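Putative NAD(P)H-flavin oxidoreductase (Streptococcus pyogenes serotype M1, PDB 2HAY) binds flavin mononucleotide and probably catalyses NAD(P)H-dependent reduction of nitro or quinone compounds. Local coordinates at residues L87-K92 against E190-A195. Numbering follows the deposited sequence. Where two conformers were deposited one is given.
Sequences LLIAEK and EKEGIA
With CG2 anti to its backbone N and CG1 anti to its carbonyl carbon (chi1 -50°), Ile89 sets CG2 against Glu192, and chi2 of -53° turns its CD1 to Ile194. The CG of Glu192 sits between its own backbone N and carbonyl carbon (chi1 70°), which brings Glu192 CG to 3.6 Å from Ile89 CG2. Beyond it the carboxylate is held from outside, OE1 by a salt bridge to Arg55 and OE2 by the backbone N of Asp188. Ile194 crosses Ile89 obliquely, its CG1 4.1 Å from Ile89 CD1, while its CD1 touches Leu87 CD2. These strands lie side by side in the interior of this chain's antiparallel sheet, between strands 54-59 and 165-169, the central sheet of the nitroreductase fold. Gly193 and Ala90 form a hydrogen-bonded pair, Ala90 N to Gly193 O at 2.9 Å and Gly193 N returning to Ala90 O, flanked by the non-hydrogen-bonded pairs Ile89-Ile194 and Glu91-Glu192. Farther along, Ala195 N reaches Leu88 O at 2.7 Å in a nearly straight bond. On the face carrying Ala90, helix 137-162 covers Leu88, Ala90 and Ala195, and the flavin lies about 9 Å from the Leu88 side chain. Past the strand end, Lys92 N bonds Lys191 O at 2.8 Å, approaching from above the carbonyl plane, and a water lies within hydrogen-bonding distance of both Lys191 O and Lys92 O. The extended Lys92 chain runs across the backbone of Glu192, CE 3.6 Å from Glu192 O, and delivers its ammonium to the carbonyl oxygen of Leu189.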
# COMPACT_ATOMS: atom_id res chain seq x y z
N LEU B 87 13.44 -6.64 -0.43
CA LEU B 87 13.25 -5.76 -1.58
C LEU B 87 11.90 -6.02 -2.19
O LEU B 87 11.59 -7.17 -2.50
CB LEU B 87 14.34 -6.00 -2.65
CG LEU B 87 15.78 -6.08 -2.16
CD1 LEU B 87 16.70 -6.40 -3.34
CD2 LEU B 87 16.21 -4.78 -1.48
N LEU B 88 11.10 -4.96 -2.35
CA LEU B 88 9.77 -5.07 -2.98
C LEU B 88 9.93 -4.64 -4.43
O LEU B 88 10.34 -3.51 -4.71
CB LEU B 88 8.73 -4.20 -2.26
CG LEU B 88 8.36 -4.63 -0.84
CD1 LEU B 88 9.43 -4.19 0.21
CD2 LEU B 88 7.00 -4.08 -0.50
N ILE B 89 9.70 -5.58 -5.34
CA ILE B 89 9.95 -5.38 -6.78
C ILE B 89 8.62 -5.33 -7.51
O ILE B 89 7.74 -6.19 -7.26
CB ILE B 89 10.83 -6.54 -7.36
CG1 ILE B 89 12.09 -6.82 -6.52
CG2 ILE B 89 11.16 -6.34 -8.87
CD1 ILE B 89 12.98 -5.62 -6.23
N ALA B 90 8.43 -4.34 -8.39
CA ALA B 90 7.21 -4.28 -9.22
C ALA B 90 7.48 -4.50 -10.73
O ALA B 90 8.54 -4.10 -11.25
CB ALA B 90 6.48 -2.98 -8.99
N GLU B 91 6.51 -5.10 -11.43
CA GLU B 91 6.61 -5.36 -12.89
C GLU B 91 6.46 -4.08 -13.72
O GLU B 91 5.62 -3.23 -13.40
CB GLU B 91 5.50 -6.30 -13.33
CG GLU B 91 5.92 -7.72 -13.50
CD GLU B 91 4.74 -8.70 -13.68
OE1 GLU B 91 3.70 -8.32 -14.26
OE2 GLU B 91 4.87 -9.88 -13.25
N LYS B 92 7.25 -3.96 -14.78
CA LYS B 92 7.11 -2.87 -15.75
C LYS B 92 6.21 -3.32 -16.88
O LYS B 92 6.02 -4.52 -17.09
CB LYS B 92 8.47 -2.48 -16.35
CG LYS B 92 9.44 -1.90 -15.31
CD LYS B 92 10.77 -1.55 -15.96
CE LYS B 92 11.62 -0.64 -15.05
NZ LYS B 92 13.00 -0.49 -15.64
N GLU B 190 14.83 -4.59 -17.48
CA GLU B 190 13.92 -4.34 -18.60
C GLU B 190 12.48 -4.78 -18.29
O GLU B 190 11.55 -4.33 -18.94
CB GLU B 190 14.45 -4.99 -19.89
CG GLU B 190 15.93 -4.65 -20.23
CD GLU B 190 16.19 -3.18 -20.69
OE1 GLU B 190 17.39 -2.81 -20.80
OE2 GLU B 190 15.23 -2.39 -20.96
N LYS B 191 12.30 -5.62 -17.27
CA LYS B 191 10.99 -6.19 -16.94
C LYS B 191 10.40 -5.70 -15.62
O LYS B 191 9.21 -5.87 -15.39
CB LYS B 191 11.06 -7.73 -16.92
CG LYS B 191 11.13 -8.39 -18.31
CD LYS B 191 11.38 -9.90 -18.21
CE LYS B 191 11.64 -10.50 -19.58
NZ LYS B 191 12.21 -11.87 -19.48
N GLU B 192 11.23 -5.11 -14.77
CA GLU B 192 10.91 -4.83 -13.37
C GLU B 192 11.85 -3.78 -12.76
O GLU B 192 12.93 -3.48 -13.31
CB GLU B 192 10.91 -6.11 -12.51
CG GLU B 192 12.27 -6.75 -12.25
CD GLU B 192 12.22 -8.24 -11.91
OE1 GLU B 192 11.15 -8.79 -11.47
OE2 GLU B 192 13.26 -8.90 -12.10
N GLY B 193 11.39 -3.20 -11.66
CA GLY B 193 12.14 -2.17 -10.93
C GLY B 193 11.77 -2.22 -9.45
O GLY B 193 10.69 -2.68 -9.05
N ILE B 194 12.69 -1.77 -8.61
CA ILE B 194 12.41 -1.75 -7.19
C ILE B 194 11.33 -0.70 -6.87
O ILE B 194 11.32 0.38 -7.46
CB ILE B 194 13.74 -1.54 -6.37
CG1 ILE B 194 13.49 -1.82 -4.88
CG2 ILE B 194 14.37 -0.14 -6.64
CD1 ILE B 194 14.78 -2.03 -4.07
N ALA B 195 10.42 -1.06 -5.95
CA ALA B 195 9.37 -0.17 -5.47
C ALA B 195 9.77 0.44 -4.12
O ALA B 195 9.59 1.66 -3.87
CB ALA B 195 8.05 -0.95 -5.35
O HOH W 1 7.54 -6.75 -17.36